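Local atomic coordinates of RNA-dependent RNA polymerase (Taggert virus, PDB entry 6DX3), a protein that carries a viral ovarian tumor (OTU) domain cysteine protease, which probably removes ubiquitin from proteins of the infected host. Residues Leu12-Tyr17 with Thr76-Thr81; Glu67-Phe72 with Val105-Gln110; Lys113-Ile118 with Val130-Glu135. All coordinates share one frame; numbering follows the deposited sequence.

Interaction 1 of 3, residues Leu12-Tyr17 with Thr76-Thr81; sequences LLNGYY and TEETKT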
ATOM      1  N   LEU A  12     -15.441   5.506  -2.477  1.00 30.41           N
ATOM      2  CA  LEU A  12     -15.697   5.050  -3.834  1.00 29.04           C
ATOM      3  C   LEU A  12     -16.519   3.769  -3.832  1.00 28.30           C
ATOM      4  O   LEU A  12     -16.452   2.963  -2.902  1.00 26.62           O
ATOM      5  CB  LEU A  12     -14.383   4.814  -4.578  1.00 27.08           C
ATOM      6  CG  LEU A  12     -13.404   5.988  -4.571  1.00 26.49           C
ATOM      7  CD1 LEU A  12     -12.197   5.691  -5.452  1.00 25.64           C
ATOM      8  CD2 LEU A  12     -14.102   7.254  -5.019  1.00 28.11           C
ATOM      9  N   LEU A  13     -17.294   3.583  -4.904  1.00 29.10           N
ATOM     10  CA  LEU A  13     -17.960   2.302  -5.110  1.00 30.29           C
ATOM     11  C   LEU A  13     -16.949   1.168  -5.228  1.00 28.14           C
ATOM     12  O   LEU A  13     -17.270   0.014  -4.921  1.00 26.35           O
ATOM     13  CB  LEU A  13     -18.844   2.366  -6.358  1.00 33.21           C
ATOM     14  CG  LEU A  13     -20.005   1.373  -6.427  1.00 37.20           C
ATOM     15  CD1 LEU A  13     -21.108   1.764  -5.453  1.00 39.66           C
ATOM     16  CD2 LEU A  13     -20.554   1.269  -7.843  1.00 40.63           C
ATOM     17  N   ASN A  14     -15.721   1.482  -5.655  1.00 28.42           N
ATOM     18  CA  ASN A  14     -14.674   0.472  -5.780  1.00 28.43           C
ATOM     19  C   ASN A  14     -14.258  -0.119  -4.439  1.00 29.31           C
ATOM     20  O   ASN A  14     -13.601  -1.164  -4.422  1.00 31.25           O
ATOM     21  CB  ASN A  14     -13.451   1.070  -6.476  1.00 29.06           C
ATOM     22  CG  ASN A  14     -13.363   0.675  -7.933  1.00 30.59           C
ATOM     23  OD1 ASN A  14     -12.896  -0.415  -8.265  1.00 30.03           O
ATOM     24  ND2 ASN A  14     -13.810   1.564  -8.817  1.00 30.86           N
ATOM     25  N   GLY A  15     -14.598   0.522  -3.331  1.00 30.01           N
ATOM     26  CA  GLY A  15     -14.357  -0.029  -2.018  1.00 30.46           C
ATOM     27  C   GLY A  15     -13.252   0.611  -1.189  1.00 31.16           C
ATOM     28  O   GLY A  15     -12.756  -0.037  -0.257  1.00 34.55           O
ATOM     29  N   TYR A  16     -12.860   1.845  -1.489  1.00 29.39           N
ATOM     30  CA  TYR A  16     -11.838   2.537  -0.714  1.00 26.81           C
ATOM     31  C   TYR A  16     -12.080   4.036  -0.821  1.00 25.12           C
ATOM     32  O   TYR A  16     -12.971   4.491  -1.541  1.00 23.54           O
ATOM     33  CB  TYR A  16     -10.429   2.158  -1.185  1.00 28.13           C
ATOM     34  CG  TYR A  16     -10.195   2.355  -2.667  1.00 28.26           C
ATOM     35  CD1 TYR A  16      -9.654   3.536  -3.154  1.00 28.44           C
ATOM     36  CD2 TYR A  16     -10.511   1.353  -3.577  1.00 28.14           C
ATOM     37  CE1 TYR A  16      -9.436   3.717  -4.507  1.00 30.75           C
ATOM     38  CE2 TYR A  16     -10.298   1.524  -4.930  1.00 29.13           C
ATOM     39  CZ  TYR A  16      -9.764   2.706  -5.390  1.00 30.35           C
ATOM     40  OH  TYR A  16      -9.552   2.875  -6.739  1.00 30.70           O
ATOM     41  N   TYR A  17     -11.274   4.803  -0.096  1.00 25.54           N
ATOM     42  CA  TYR A  17     -11.402   6.251  -0.057  1.00 27.04           C
ATOM     43  C   TYR A  17     -10.391   6.903  -0.990  1.00 25.14           C
ATOM     44  O   TYR A  17      -9.296   6.380  -1.214  1.00 22.23           O
ATOM     45  CB  TYR A  17     -11.205   6.774   1.367  1.00 28.56           C
ATOM     46  CG  TYR A  17     -12.289   6.345   2.322  1.00 31.39           C
ATOM     47  CD1 TYR A  17     -12.180   5.159   3.036  1.00 31.98           C
ATOM     48  CD2 TYR A  17     -13.425   7.120   2.506  1.00 33.10           C
ATOM     49  CE1 TYR A  17     -13.171   4.761   3.911  1.00 34.28           C
ATOM     50  CE2 TYR A  17     -14.422   6.730   3.379  1.00 36.07           C
ATOM     51  CZ  TYR A  17     -14.291   5.551   4.079  1.00 36.21           C
ATOM     52  OH  TYR A  17     -15.282   5.163   4.946  1.00 39.20           O
ATOM     53  N   THR A  76     -14.637  -8.214  -3.293  1.00 22.57           N
ATOM     54  CA  THR A  76     -13.771  -7.051  -3.441  1.00 22.39           C
ATOM     55  C   THR A  76     -14.088  -6.401  -4.782  1.00 24.22           C
ATOM     56  O   THR A  76     -13.777  -6.966  -5.839  1.00 24.52           O
ATOM     57  CB  THR A  76     -12.298  -7.446  -3.339  1.00 21.81           C
ATOM     58  OG1 THR A  76     -12.073  -8.142  -2.104  1.00 22.37           O
ATOM     59  CG2 THR A  76     -11.404  -6.211  -3.383  1.00 20.51           C
ATOM     60  N   GLU A  77     -14.708  -5.215  -4.739  1.00 24.83           N
ATOM     61  CA  GLU A  77     -15.159  -4.569  -5.969  1.00 29.01           C
ATOM     62  C   GLU A  77     -13.997  -4.182  -6.872  1.00 28.70           C
ATOM     63  O   GLU A  77     -14.155  -4.139  -8.097  1.00 28.61           O
ATOM     64  CB  GLU A  77     -16.003  -3.333  -5.648  1.00 32.68           C
ATOM     65  CG  GLU A  77     -17.235  -3.621  -4.810  1.00 36.26           C
ATOM     66  CD  GLU A  77     -18.167  -4.622  -5.466  1.00 41.54           C
ATOM     67  OE1 GLU A  77     -18.584  -4.392  -6.621  1.00 43.16           O
ATOM     68  OE2 GLU A  77     -18.476  -5.652  -4.829  1.00 45.73           O
ATOM     69  N   GLU A  78     -12.830  -3.890  -6.295  1.00 27.32           N
ATOM     70  CA  GLU A  78     -11.687  -3.489  -7.106  1.00 26.00           C
ATOM     71  C   GLU A  78     -11.278  -4.569  -8.102  1.00 25.38           C
ATOM     72  O   GLU A  78     -10.672  -4.251  -9.131  1.00 27.27           O
ATOM     73  CB  GLU A  78     -10.503  -3.116  -6.204  1.00 23.95           C
ATOM     74  CG  GLU A  78      -9.290  -2.613  -6.972  1.00 23.07           C
ATOM     75  CD  GLU A  78      -8.373  -1.730  -6.147  1.00 21.46           C
ATOM     76  OE1 GLU A  78      -7.519  -1.057  -6.758  1.00 21.39           O
ATOM     77  OE2 GLU A  78      -8.497  -1.708  -4.903  1.00 19.63           O
ATOM     78  N   THR A  79     -11.616  -5.835  -7.841  1.00 24.56           N
ATOM     79  CA  THR A  79     -11.275  -6.886  -8.793  1.00 26.11           C
ATOM     80  C   THR A  79     -12.025  -6.744 -10.112  1.00 24.92           C
ATOM     81  O   THR A  79     -11.563  -7.271 -11.129  1.00 26.73           O
ATOM     82  CB  THR A  79     -11.559  -8.270  -8.202  1.00 27.61           C
ATOM     83  OG1 THR A  79     -12.972  -8.488  -8.149  1.00 28.40           O
ATOM     84  CG2 THR A  79     -10.965  -8.402  -6.801  1.00 27.05           C
ATOM     85  N   LYS A  80     -13.151  -6.030 -10.130  1.00 23.77           N
ATOM     86  CA  LYS A  80     -14.027  -6.065 -11.296  1.00 26.42           C
ATOM     87  C   LYS A  80     -13.461  -5.306 -12.491  1.00 27.73           C
ATOM     88  O   LYS A  80     -13.944  -5.498 -13.613  1.00 29.92           O
ATOM     89  CB  LYS A  80     -15.407  -5.523 -10.923  1.00 27.73           C
ATOM     90  CG  LYS A  80     -16.229  -6.487 -10.072  1.00 29.36           C
ATOM     91  CD  LYS A  80     -17.407  -5.784  -9.421  1.00 31.35           C
ATOM     92  CE  LYS A  80     -18.390  -6.779  -8.823  1.00 34.40           C
ATOM     93  NZ  LYS A  80     -19.475  -6.096  -8.060  1.00 35.64           N
ATOM     94  N   THR A  81     -12.446  -4.466 -12.291  1.00 28.39           N
ATOM     95  CA  THR A  81     -11.830  -3.727 -13.386  1.00 30.53           C
ATOM     96  C   THR A  81     -10.435  -4.248 -13.728  1.00 30.70           C
ATOM     97  O   THR A  81      -9.639  -3.525 -14.336  1.00 30.37           O
ATOM     98  CB  THR A  81     -11.773  -2.235 -13.056  1.00 31.05           C
ATOM     99  OG1 THR A  81     -11.239  -2.053 -11.742  1.00 29.75           O
ATOM    100  CG2 THR A  81     -13.166  -1.624 -13.118  1.00 31.95           C
TER
HETATM  101  O   HOH W   1     -13.534  -2.137  -9.817  1.00 35.37           O

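Interaction 2 of 3, residues Glu67-Phe72 with Val105-Gln110; sequences EAAGLF and VNFFSQ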
ATOM      1  N   GLU A  67      -3.302 -15.543  -0.091  1.00 26.87           N
ATOM      2  CA  GLU A  67      -4.417 -16.099   0.667  1.00 27.25           C
ATOM      3  C   GLU A  67      -5.520 -15.067   0.868  1.00 27.34           C
ATOM      4  O   GLU A  67      -6.704 -15.426   0.880  1.00 28.49           O
ATOM      5  CB  GLU A  67      -3.930 -16.639   2.013  1.00 29.62           C
ATOM      6  CG  GLU A  67      -3.147 -17.943   1.901  1.00 33.40           C
ATOM      7  CD  GLU A  67      -2.484 -18.352   3.201  1.00 35.84           C
ATOM      8  OE1 GLU A  67      -3.196 -18.508   4.216  1.00 36.41           O
ATOM      9  OE2 GLU A  67      -1.244 -18.517   3.206  1.00 36.89           O
ATOM     10  N   ALA A  68      -5.157 -13.791   1.020  1.00 26.38           N
ATOM     11  CA  ALA A  68      -6.169 -12.744   1.114  1.00 25.87           C
ATOM     12  C   ALA A  68      -6.988 -12.656  -0.167  1.00 24.73           C
ATOM     13  O   ALA A  68      -8.204 -12.439  -0.123  1.00 25.26           O
ATOM     14  CB  ALA A  68      -5.514 -11.399   1.422  1.00 24.71           C
ATOM     15  N   ALA A  69      -6.332 -12.817  -1.322  1.00 24.32           N
ATOM     16  CA  ALA A  69      -7.052 -12.819  -2.592  1.00 23.75           C
ATOM     17  C   ALA A  69      -8.039 -13.976  -2.666  1.00 23.11           C
ATOM     18  O   ALA A  69      -9.186 -13.798  -3.091  1.00 23.01           O
ATOM     19  CB  ALA A  69      -6.061 -12.889  -3.755  1.00 24.35           C
ATOM     20  N   GLY A  70      -7.617 -15.169  -2.248  1.00 24.21           N
ATOM     21  CA  GLY A  70      -8.513 -16.311  -2.267  1.00 26.99           C
ATOM     22  C   GLY A  70      -9.682 -16.179  -1.310  1.00 26.47           C
ATOM     23  O   GLY A  70     -10.741 -16.770  -1.539  1.00 26.64           O
ATOM     24  N   LEU A  71      -9.514 -15.405  -0.235  1.00 25.61           N
ATOM     25  CA  LEU A  71     -10.579 -15.257   0.754  1.00 24.52           C
ATOM     26  C   LEU A  71     -11.592 -14.193   0.351  1.00 23.30           C
ATOM     27  O   LEU A  71     -12.789 -14.333   0.632  1.00 23.41           O
ATOM     28  CB  LEU A  71      -9.986 -14.906   2.119  1.00 23.63           C
ATOM     29  CG  LEU A  71      -9.245 -15.972   2.934  1.00 23.92           C
ATOM     30  CD1 LEU A  71      -8.389 -15.304   3.994  1.00 24.25           C
ATOM     31  CD2 LEU A  71     -10.221 -16.936   3.580  1.00 24.75           C
ATOM     32  N   PHE A  72     -11.140 -13.121  -0.301  1.00 19.80           N
ATOM     33  CA  PHE A  72     -11.953 -11.923  -0.471  1.00 20.75           C
ATOM     34  C   PHE A  72     -12.208 -11.568  -1.931  1.00 23.36           C
ATOM     35  O   PHE A  72     -12.761 -10.494  -2.200  1.00 24.17           O
ATOM     36  CB  PHE A  72     -11.293 -10.734   0.235  1.00 20.69           C
ATOM     37  CG  PHE A  72     -11.134 -10.914   1.723  1.00 24.79           C
ATOM     38  CD1 PHE A  72     -12.233 -10.830   2.566  1.00 24.64           C
ATOM     39  CD2 PHE A  72      -9.887 -11.147   2.277  1.00 25.41           C
ATOM     40  CE1 PHE A  72     -12.091 -10.984   3.930  1.00 27.33           C
ATOM     41  CE2 PHE A  72      -9.738 -11.306   3.641  1.00 26.61           C
ATOM     42  CZ  PHE A  72     -10.841 -11.225   4.470  1.00 26.20           C
ATOM     43  N   VAL A 105      -2.603  -4.133  -2.127  1.00 22.10           N
ATOM     44  CA  VAL A 105      -2.799  -3.414  -0.872  1.00 22.42           C
ATOM     45  C   VAL A 105      -4.214  -3.635  -0.362  1.00 21.33           C
ATOM     46  O   VAL A 105      -4.436  -3.846   0.837  1.00 22.12           O
ATOM     47  CB  VAL A 105      -2.502  -1.914  -1.055  1.00 23.21           C
ATOM     48  CG1 VAL A 105      -2.807  -1.168   0.231  1.00 23.24           C
ATOM     49  CG2 VAL A 105      -1.068  -1.692  -1.489  1.00 23.68           C
ATOM     50  N   ASN A 106      -5.194  -3.580  -1.268  1.00 20.24           N
ATOM     51  CA  ASN A 106      -6.585  -3.837  -0.912  1.00 20.59           C
ATOM     52  C   ASN A 106      -6.724  -5.162  -0.173  1.00 19.39           C
ATOM     53  O   ASN A 106      -7.294  -5.220   0.922  1.00 16.98           O
ATOM     54  CB  ASN A 106      -7.443  -3.825  -2.183  1.00 21.42           C
ATOM     55  CG  ASN A 106      -8.931  -3.722  -1.896  1.00 23.82           C
ATOM     56  OD1 ASN A 106      -9.427  -4.255  -0.901  1.00 24.67           O
ATOM     57  ND2 ASN A 106      -9.655  -3.041  -2.780  1.00 21.30           N
ATOM     58  N   PHE A 107      -6.179  -6.236  -0.749  1.00 20.26           N
ATOM     59  CA  PHE A 107      -6.324  -7.556  -0.139  1.00 22.53           C
ATOM     60  C   PHE A 107      -5.573  -7.654   1.184  1.00 21.98           C
ATOM     61  O   PHE A 107      -6.083  -8.235   2.148  1.00 21.20           O
ATOM     62  CB  PHE A 107      -5.848  -8.635  -1.113  1.00 23.17           C
ATOM     63  CG  PHE A 107      -6.859  -8.974  -2.169  1.00 23.87           C
ATOM     64  CD1 PHE A 107      -8.192  -9.152  -1.836  1.00 23.02           C
ATOM     65  CD2 PHE A 107      -6.480  -9.101  -3.496  1.00 25.15           C
ATOM     66  CE1 PHE A 107      -9.130  -9.461  -2.805  1.00 24.23           C
ATOM     67  CE2 PHE A 107      -7.413  -9.410  -4.473  1.00 25.47           C
ATOM     68  CZ  PHE A 107      -8.738  -9.589  -4.127  1.00 25.44           C
ATOM     69  N   PHE A 108      -4.361  -7.096   1.255  1.00 23.66           N
ATOM     70  CA  PHE A 108      -3.595  -7.188   2.495  1.00 22.96           C
ATOM     71  C   PHE A 108      -4.271  -6.421   3.624  1.00 23.61           C
ATOM     72  O   PHE A 108      -4.293  -6.885   4.771  1.00 24.21           O
ATOM     73  CB  PHE A 108      -2.172  -6.673   2.283  1.00 24.49           C
ATOM     74  CG  PHE A 108      -1.336  -6.686   3.532  1.00 26.81           C
ATOM     75  CD1 PHE A 108      -0.798  -7.870   4.011  1.00 27.61           C
ATOM     76  CD2 PHE A 108      -1.090  -5.513   4.231  1.00 27.55           C
ATOM     77  CE1 PHE A 108      -0.032  -7.884   5.162  1.00 29.33           C
ATOM     78  CE2 PHE A 108      -0.323  -5.523   5.383  1.00 29.11           C
ATOM     79  CZ  PHE A 108       0.208  -6.707   5.847  1.00 29.74           C
ATOM     80  N   SER A 109      -4.823  -5.244   3.318  1.00 22.74           N
ATOM     81  CA  SER A 109      -5.518  -4.458   4.332  1.00 25.09           C
ATOM     82  C   SER A 109      -6.714  -5.218   4.891  1.00 25.40           C
ATOM     83  O   SER A 109      -7.002  -5.140   6.092  1.00 26.67           O
ATOM     84  CB  SER A 109      -5.962  -3.121   3.742  1.00 27.48           C
ATOM     85  OG  SER A 109      -6.842  -3.323   2.649  1.00 29.41           O
ATOM     86  N   GLN A 110      -7.423  -5.956   4.033  1.00 23.36           N
ATOM     87  CA  GLN A 110      -8.529  -6.786   4.500  1.00 23.60           C
ATOM     88  C   GLN A 110      -8.035  -7.932   5.371  1.00 24.22           C
ATOM     89  O   GLN A 110      -8.647  -8.243   6.400  1.00 27.33           O
ATOM     90  CB  GLN A 110      -9.315  -7.338   3.308  1.00 23.48           C
ATOM     91  CG  GLN A 110     -10.014  -6.287   2.462  1.00 22.89           C
ATOM     92  CD  GLN A 110     -10.977  -6.904   1.466  1.00 21.46           C
ATOM     93  OE1 GLN A 110     -11.933  -7.578   1.849  1.00 21.04           O
ATOM     94  NE2 GLN A 110     -10.729  -6.681   0.183  1.00 20.97           N
TER

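Interaction 3 of 3, residues Lys113-Ile118 with Val130-Glu135; sequences KVTVYI and VVRYGE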
ATOM      1  N   LYS A 113      -6.281  -6.448   8.615  1.00 32.04           N
ATOM      2  CA  LYS A 113      -7.114  -5.493   9.345  1.00 32.15           C
ATOM      3  C   LYS A 113      -6.288  -4.283   9.782  1.00 31.28           C
ATOM      4  O   LYS A 113      -6.259  -3.902  10.954  1.00 31.84           O
ATOM      5  CB  LYS A 113      -7.796  -6.157  10.542  1.00 35.51           C
ATOM      6  CG  LYS A 113      -8.991  -7.022  10.173  1.00 38.20           C
ATOM      7  CD  LYS A 113      -9.395  -7.926  11.320  1.00 42.79           C
ATOM      8  CE  LYS A 113      -9.080  -9.379  11.014  1.00 46.23           C
ATOM      9  NZ  LYS A 113      -7.661  -9.551  10.593  1.00 45.92           N
ATOM     10  N   VAL A 114      -5.588  -3.694   8.818  1.00 30.43           N
ATOM     11  CA  VAL A 114      -4.775  -2.505   9.033  1.00 30.61           C
ATOM     12  C   VAL A 114      -5.067  -1.532   7.901  1.00 27.88           C
ATOM     13  O   VAL A 114      -5.300  -1.946   6.760  1.00 27.26           O
ATOM     14  CB  VAL A 114      -3.268  -2.844   9.103  1.00 31.94           C
ATOM     15  CG1 VAL A 114      -2.790  -3.459   7.793  1.00 30.85           C
ATOM     16  CG2 VAL A 114      -2.448  -1.604   9.445  1.00 31.49           C
ATOM     17  N   THR A 115      -5.075  -0.243   8.218  1.00 26.81           N
ATOM     18  CA  THR A 115      -5.350   0.788   7.231  1.00 26.83           C
ATOM     19  C   THR A 115      -4.060   1.178   6.521  1.00 26.12           C
ATOM     20  O   THR A 115      -3.002   1.291   7.148  1.00 25.33           O
ATOM     21  CB  THR A 115      -5.987   2.010   7.895  1.00 26.60           C
ATOM     22  OG1 THR A 115      -7.221   1.627   8.517  1.00 27.32           O
ATOM     23  CG2 THR A 115      -6.263   3.098   6.872  1.00 25.91           C
ATOM     24  N   VAL A 116      -4.149   1.359   5.205  1.00 24.19           N
ATOM     25  CA  VAL A 116      -3.002   1.727   4.382  1.00 23.57           C
ATOM     26  C   VAL A 116      -3.354   2.961   3.566  1.00 23.69           C
ATOM     27  O   VAL A 116      -4.373   2.979   2.866  1.00 24.03           O
ATOM     28  CB  VAL A 116      -2.564   0.579   3.451  1.00 24.29           C
ATOM     29  CG1 VAL A 116      -1.384   1.022   2.595  1.00 23.30           C
ATOM     30  CG2 VAL A 116      -2.203  -0.660   4.260  1.00 26.55           C
ATOM     31  N   TYR A 117      -2.514   3.987   3.661  1.00 23.10           N
ATOM     32  CA  TYR A 117      -2.585   5.157   2.797  1.00 23.84           C
ATOM     33  C   TYR A 117      -1.569   4.986   1.677  1.00 24.11           C
ATOM     34  O   TYR A 117      -0.416   4.626   1.936  1.00 25.58           O
ATOM     35  CB  TYR A 117      -2.283   6.444   3.570  1.00 24.73           C
ATOM     36  CG  TYR A 117      -3.331   6.879   4.574  1.00 26.10           C
ATOM     37  CD1 TYR A 117      -3.859   8.162   4.532  1.00 27.15           C
ATOM     38  CD2 TYR A 117      -3.769   6.024   5.576  1.00 26.51           C
ATOM     39  CE1 TYR A 117      -4.805   8.575   5.449  1.00 28.40           C
ATOM     40  CE2 TYR A 117      -4.715   6.426   6.497  1.00 27.96           C
ATOM     41  CZ  TYR A 117      -5.229   7.704   6.428  1.00 29.02           C
ATOM     42  OH  TYR A 117      -6.172   8.116   7.341  1.00 30.10           O
ATOM     43  N   ILE A 118      -1.990   5.244   0.443  1.00 24.16           N
ATOM     44  CA  ILE A 118      -1.106   5.205  -0.718  1.00 25.29           C
ATOM     45  C   ILE A 118      -1.042   6.615  -1.286  1.00 27.72           C
ATOM     46  O   ILE A 118      -2.013   7.097  -1.886  1.00 28.39           O
ATOM     47  CB  ILE A 118      -1.575   4.206  -1.783  1.00 24.01           C
ATOM     48  CG1 ILE A 118      -1.887   2.847  -1.154  1.00 22.20           C
ATOM     49  CG2 ILE A 118      -0.513   4.055  -2.864  1.00 23.09           C
ATOM     50  CD1 ILE A 118      -2.351   1.809  -2.167  1.00 22.54           C
ATOM     51  N   VAL A 130      -4.341  10.883  -2.771  1.00 26.54           N
ATOM     52  CA  VAL A 130      -4.099   9.784  -1.845  1.00 26.17           C
ATOM     53  C   VAL A 130      -5.335   8.894  -1.821  1.00 25.91           C
ATOM     54  O   VAL A 130      -6.465   9.380  -1.940  1.00 28.17           O
ATOM     55  CB  VAL A 130      -3.752  10.310  -0.431  1.00 26.94           C
ATOM     56  CG1 VAL A 130      -4.900  11.139   0.137  1.00 29.24           C
ATOM     57  CG2 VAL A 130      -3.390   9.165   0.508  1.00 26.46           C
ATOM     58  N   VAL A 131      -5.121   7.585  -1.703  1.00 25.08           N
ATOM     59  CA  VAL A 131      -6.211   6.637  -1.516  1.00 25.16           C
ATOM     60  C   VAL A 131      -5.998   5.920  -0.192  1.00 25.55           C
ATOM     61  O   VAL A 131      -4.863   5.693   0.242  1.00 25.44           O
ATOM     62  CB  VAL A 131      -6.335   5.626  -2.679  1.00 25.26           C
ATOM     63  CG1 VAL A 131      -6.514   6.358  -4.006  1.00 25.62           C
ATOM     64  CG2 VAL A 131      -5.133   4.704  -2.727  1.00 26.02           C
ATOM     65  N   ARG A 132      -7.104   5.572   0.462  1.00 24.80           N
ATOM     66  CA  ARG A 132      -7.066   4.957   1.781  1.00 25.34           C
ATOM     67  C   ARG A 132      -7.870   3.670   1.759  1.00 25.31           C
ATOM     68  O   ARG A 132      -9.063   3.684   1.435  1.00 23.50           O
ATOM     69  CB  ARG A 132      -7.609   5.903   2.856  1.00 27.21           C
ATOM     70  CG  ARG A 132      -7.487   5.344   4.270  1.00 29.26           C
ATOM     71  CD  ARG A 132      -8.105   6.274   5.296  1.00 30.57           C
ATOM     72  NE  ARG A 132      -9.561   6.210   5.276  1.00 31.72           N
ATOM     73  CZ  ARG A 132     -10.356   7.184   5.700  1.00 33.71           C
ATOM     74  NH1 ARG A 132      -9.833   8.304   6.182  1.00 35.28           N
ATOM     75  NH2 ARG A 132     -11.672   7.041   5.644  1.00 33.47           N
ATOM     76  N   TYR A 133      -7.215   2.565   2.097  1.00 24.41           N
ATOM     77  CA  TYR A 133      -7.875   1.285   2.334  1.00 26.63           C
ATOM     78  C   TYR A 133      -8.002   1.132   3.845  1.00 28.83           C
ATOM     79  O   TYR A 133      -7.046   0.749   4.520  1.00 29.60           O
ATOM     80  CB  TYR A 133      -7.085   0.139   1.709  1.00 24.55           C
ATOM     81  CG  TYR A 133      -7.045   0.189   0.199  1.00 25.20           C
ATOM     82  CD1 TYR A 133      -8.042  -0.408  -0.561  1.00 25.72           C
ATOM     83  CD2 TYR A 133      -6.011   0.834  -0.467  1.00 24.69           C
ATOM     84  CE1 TYR A 133      -8.011  -0.365  -1.940  1.00 26.71           C
ATOM     85  CE2 TYR A 133      -5.974   0.886  -1.847  1.00 25.52           C
ATOM     86  CZ  TYR A 133      -6.974   0.282  -2.579  1.00 26.25           C
ATOM     87  OH  TYR A 133      -6.943   0.325  -3.957  1.00 25.97           O
ATOM     88  N   GLY A 134      -9.174   1.448   4.376  1.00 30.25           N
ATOM     89  CA  GLY A 134      -9.420   1.433   5.803  1.00 31.69           C
ATOM     90  C   GLY A 134      -9.945   2.769   6.294  1.00 32.55           C
ATOM     91  O   GLY A 134     -10.162   3.705   5.528  1.00 32.15           O
ATOM     92  N   GLU A 135     -10.137   2.839   7.612  1.00 33.61           N
ATOM     93  CA  GLU A 135     -10.727   4.008   8.250  1.00 35.34           C
ATOM     94  C   GLU A 135      -9.806   4.715   9.233  1.00 33.71           C
ATOM     95  O   GLU A 135     -10.123   5.836   9.647  1.00 33.57           O
ATOM     96  CB  GLU A 135     -12.016   3.622   8.993  1.00 40.16           C
ATOM     97  CG  GLU A 135     -12.963   2.743   8.199  1.00 43.43           C
ATOM     98  CD  GLU A 135     -13.725   3.521   7.151  1.00 45.93           C
ATOM     99  OE1 GLU A 135     -13.751   4.765   7.240  1.00 46.99           O
ATOM    100  OE2 GLU A 135     -14.301   2.889   6.240  1.00 47.24           O
TER

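Interaction 1 of 3, residues Leu12-Tyr17 with Thr76-Thr81
Tyr16 and Glu78 cross at about a right angle, yet their flat ends are turned only 27° against each other. Glu78 reaches the ring with an extended chain, its CG anti to the backbone N (chi1 -177°), and brings OE2 to 3.7 Å from Tyr16 CE2. The ring has no bond to this carboxylate and simply packs against it. OE2 is held instead by Tyr133 OH and Asn106 ND2, and OE1 by Ser102 OG.

Beside this pair, the type I turn from Leu12 to Gly15 rests on the 3-10 segment 77-80. Asn14 O touches Glu77 CB at 3.5 Å, and Leu13 O lies 3.6 Å from Glu77 CG. Asn14 reaches across with its amide oxygen, OD1 standing 3.5 Å from Glu78 CA. One water gives a hydrogen to Glu77 O at 2.7 Å and accepts one from Thr81 OG1 at 3.0 Å. It also donates to Asn14 OD1, although the modelled separation is doubtfully short.

No direct hydrogen bond joins the two loops. The contact is thus a surface one, made of ring on carboxylate, backbone oxygens on aliphatic carbons and a water bridge, while the buried carboxylate of Glu78 spends its hydrogen-bonding capacity elsewhere.

Interaction 2 of 3, residues Glu67-Phe72 with Val105-Gln110
Ala68, Ala69 and Phe72, on the last turn of helix 57-72, pack against Phe107 and Gln110 of helix 102-112. This is a nearly perpendicular helix-helix crossing in the helical part of the OTU fold: the short axes approach to 8.6 Å at an angle of 82°, and the small alanines allow the backbones to come close. Along the second helix, Val105 packs on Val116 and Ile118 of the sheet. Asn106 sends ND2 to Glu78 OE2.

Phe107 makes the broadest contact. Its CB meets Ala68 CB at 3.8 Å. With CG anti to the carbonyl carbon (chi1 -79°), the ring leaves CB on the side of its own backbone N and lies flat over the backbone of Ala69, whose CA sits 3.7 Å from the ring centroid and almost on the normal, a well-centred CH-pi contact. Phe72 O comes to the edge of the same ring, in its plane, 3.8 Å from Phe107 CE1.

Ser109, two residues on, turns its hydroxyl back to its own helix and gives a hydrogen bond to Asn106 O. Gln110 faces helix 57-72 again. Its CB covers one face of the Phe72 ring, toward the rim, while Leu71 CB lies on the opposite face. The amide is held back along its own helix, NE2 donating to Asn106 OD1 at 3.0 Å and also to Thr76 OG1. The amide oxygen lies over the CG-CD1 side of the face that CB covers, with Gln110 OE1 3.3 Å from Phe72 CD1 and the ring and amide planes 43° apart.

Interaction 3 of 3, residues Lys113-Ile118 with Val130-Glu135
Val116 and Tyr133, and likewise Ile118 and Val131, are the hydrogen-bonded pairs of an antiparallel beta hairpin made by strands 116-121 and 126-133. Val116 N donates to Tyr133 O at 3.0 Å, and Ile118 N to Val131 O at 2.9 Å, each bond having its reciprocal. Between them lies the non-hydrogen-bonded pair Tyr117 and Arg132, where CA-H groups point at carbonyl oxygens of the partner strand.

The side chains of this middle pair run side by side in the same direction. Arg132 CG, anti to the backbone N (chi1 -175°), lies over one face of the Tyr117 ring, 4.0 Å from its centroid, in a CH-pi contact. Further out, Arg132 CD is 3.4 Å from Tyr117 OH. The methyl CG2 of Thr115 adds to this aliphatic surface, 3.6 Å from Arg132 CG. On the other face of the sheet, Ile118 CB meets Val131 CG2 at 3.7 Å, and Ile118 CD1 comes to the edge of the Tyr133 ring.

A second shell fixes the polar ends. Tyr117 OH bonds to Asp136 O and Thr115 OG1 accepts from Asp136 N. The bent chain of Arg132 sends NE to Gly134 O at 2.6 Å and pairs NH2 with Glu135 OE1 in a long salt bridge, while Tyr17 and Trp9 supply cation-pi partners. The Glu135 carboxylate also bonds to Tyr17 OH. Gly134 has a positive phi of 125°, and a CB there would collide with Thr115 OG1.

The ring of Tyr117 thus packs on the methylenes of Arg132, while its hydroxyl lies at the edge of the guanidinium, near its plane. The charge of this buried arginine is probably offset by Glu135 and by the rings of Tyr17 and Trp9.

The three contacts form a triangle, with each pair of centres about 13 Å apart. Along the chain, interactions 1 and 2 interlock, their segments alternating, and interaction 3 follows. Helix 102-112 of interaction 2 is followed, after a short loop, by strand 116-121 of interaction 3. Strand 126-133 lies between strands 17-24 and 116-121 in the mixed sheet, and the loop 12-17 of interaction 1 runs into strand 17-24, which brings Tyr16 CB to 3.3 Å from Arg132 O. Glu78 joins all three interactions: through its bonds to Asn106 and Tyr133, one buried carboxylate ties the loop 76-81 to helix 102-112 and to the sheet of the protease domain.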